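Local coordinates for tyrosine recombinase XerH (Helicobacter pylori, PDB 5JJV), which cuts and rejoins DNA strands as a site-specific tyrosine recombinase, recombining difH sites and taking part in chromosome segregation, at a contact of chain A with DNA. Coordinates in Å, arbitrary orientation; residue numbers count along the deposited sequence, not the author numbering.

A contact of chain A with DNA. Residues 31, 72, 75-76, 131. With nucleotides of chain B.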
# COMPACT_ATOMS: atom_id res chain seq x y z
N LEU A 31 -1.32 8.82 -21.24
CA LEU A 31 -2.57 8.12 -20.94
C LEU A 31 -2.62 6.79 -21.68
O LEU A 31 -1.88 6.58 -22.65
CB LEU A 31 -3.78 8.98 -21.31
CG LEU A 31 -4.02 10.23 -20.47
CD1 LEU A 31 -5.18 11.03 -21.03
CD2 LEU A 31 -4.28 9.87 -19.01
N GLY A 72 -9.08 8.60 -22.63
CA GLY A 72 -8.80 9.42 -21.47
C GLY A 72 -8.62 10.90 -21.74
O GLY A 72 -8.69 11.72 -20.82
N THR A 75 -11.29 13.91 -20.75
CA THR A 75 -11.46 14.47 -19.42
C THR A 75 -10.63 15.75 -19.24
O THR A 75 -10.93 16.57 -18.37
CB THR A 75 -11.09 13.45 -18.33
OG1 THR A 75 -11.67 12.18 -18.65
CG2 THR A 75 -11.58 13.89 -16.96
N TYR A 76 -9.61 15.91 -20.07
CA TYR A 76 -8.70 17.05 -19.94
C TYR A 76 -8.99 18.15 -20.96
O TYR A 76 -8.86 19.33 -20.65
CB TYR A 76 -7.25 16.60 -20.09
CG TYR A 76 -6.83 15.52 -19.12
CD1 TYR A 76 -7.00 14.18 -19.43
CD2 TYR A 76 -6.26 15.84 -17.90
CE1 TYR A 76 -6.61 13.19 -18.55
CE2 TYR A 76 -5.87 14.86 -17.01
CZ TYR A 76 -6.05 13.53 -17.35
OH TYR A 76 -5.67 12.54 -16.47
N ILE A 131 -9.49 18.77 -11.45
CA ILE A 131 -8.33 17.91 -11.66
C ILE A 131 -7.61 18.29 -12.95
O ILE A 131 -6.38 18.29 -13.01
CB ILE A 131 -8.74 16.42 -11.68
CG1 ILE A 131 -8.58 15.79 -10.29
CG2 ILE A 131 -7.90 15.63 -12.67
CD1 ILE A 131 -9.52 16.35 -9.24
P DT B 6 -3.27 11.31 -14.37
OP1 DT B 6 -1.81 11.54 -14.35
OP2 DT B 6 -4.16 12.34 -14.96
O5' DT B 6 -3.57 9.92 -15.10
C5' DT B 6 -3.10 8.72 -14.52
C4' DT B 6 -4.13 7.62 -14.65
O4' DT B 6 -5.35 8.01 -13.96
C3' DT B 6 -4.54 7.27 -16.08
O3' DT B 6 -4.54 5.86 -16.25
C2' DT B 6 -5.96 7.85 -16.20
C1' DT B 6 -6.45 7.68 -14.78
N1 DT B 6 -7.59 8.58 -14.42
C2 DT B 6 -8.80 8.02 -14.07
O2 DT B 6 -8.99 6.82 -14.02
N3 DT B 6 -9.77 8.93 -13.76
C4 DT B 6 -9.67 10.31 -13.77
O4 DT B 6 -10.61 11.04 -13.47
C5 DT B 6 -8.38 10.82 -14.15
C7 DT B 6 -8.14 12.30 -14.20
C6 DT B 6 -7.41 9.94 -14.46
P DT B 7 -4.78 5.22 -17.70
OP1 DT B 7 -3.99 3.97 -17.76
OP2 DT B 7 -4.58 6.27 -18.72
O5' DT B 7 -6.33 4.83 -17.69
C5' DT B 7 -6.81 3.91 -16.73
C4' DT B 7 -8.29 3.65 -16.92
O4' DT B 7 -9.05 4.75 -16.38
C3' DT B 7 -8.73 3.50 -18.38
O3' DT B 7 -9.60 2.39 -18.50
C2' DT B 7 -9.45 4.82 -18.67
C1' DT B 7 -10.04 5.13 -17.30
N1 DT B 7 -10.35 6.57 -17.09
C2 DT B 7 -11.53 6.91 -16.47
O2 DT B 7 -12.34 6.09 -16.09
N3 DT B 7 -11.73 8.26 -16.32
C4 DT B 7 -10.89 9.28 -16.72
O4 DT B 7 -11.16 10.46 -16.53
C5 DT B 7 -9.66 8.85 -17.36
C7 DT B 7 -8.67 9.87 -17.83
C6 DT B 7 -9.46 7.54 -17.51
P DT B 8 -10.00 1.82 -19.95
OP1 DT B 8 -9.75 0.36 -19.93
OP2 DT B 8 -9.35 2.65 -20.99
O5' DT B 8 -11.58 2.08 -20.03
C5' DT B 8 -12.46 1.15 -19.42
C4' DT B 8 -13.53 1.86 -18.60
O4' DT B 8 -13.15 3.21 -18.32
C3' DT B 8 -14.87 2.01 -19.28
O3' DT B 8 -15.60 0.80 -19.16
C2' DT B 8 -15.52 3.13 -18.47
C1' DT B 8 -14.31 3.90 -17.89
N1 DT B 8 -14.24 5.33 -18.32
C2 DT B 8 -15.22 6.21 -17.90
O2 DT B 8 -16.15 5.88 -17.19
N3 DT B 8 -15.07 7.49 -18.35
C4 DT B 8 -14.06 7.98 -19.15
O4 DT B 8 -14.01 9.16 -19.50
C5 DT B 8 -13.07 7.01 -19.56
C7 DT B 8 -11.92 7.43 -20.44
C6 DT B 8 -13.21 5.74 -19.13
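The helical core-binding domain, related to SAM-like phage integrase domains, places the start of helix 74-93 in the major groove over a run of paired thymines. Thr75 hydrogen-bonds a base directly: its hydroxyl OG1 donates to O4 of DT7, on the Hoogsteen edge, at 2.8 Å. The C4-O4-OG1 angle is near 121°, but OG1 stands about 50° out of the base plane, so the approach to O4 is oblique, from the DT8 side, and the bond is bent away from the plane. With OG1 anti to the carbonyl carbon (chi1 -46°), the rotamer directs the hydroxyl to the base, while CG2, anti to the backbone N, also lies against O4.

Thymine methyls form the neighbouring surface. The C7 methyl of DT6 sits off the phenol tip of Tyr76, above the ring plane and beside CZ and OH, 3.4 Å from OH. DT7 C7 comes up to the ring edge, 4.0 Å from CE1. Ile131 CG2, from helix 123-143, reaches the DT6 methyl C7 at 3.7 Å. Gly72 CA lies between two methyls, 3.7 Å from DT7 C7 and 3.8 Å from DT8 C7, and its carbonyl O also touches DT7 C7.

On the backbone side, Leu31 CD2 makes van der Waals contact with both C2' of the DT6 deoxyribose (3.8 Å) and the DT7 phosphate oxygen OP2 (3.6 Å). The Tyr76 hydroxyl points towards the DT6 phosphate, but their modelled separation is too short to interpret.

The hydroxyl contact to O4, together with methyl packing, suggests that the site helps XerH read thymines and seat its core-binding domain on difH.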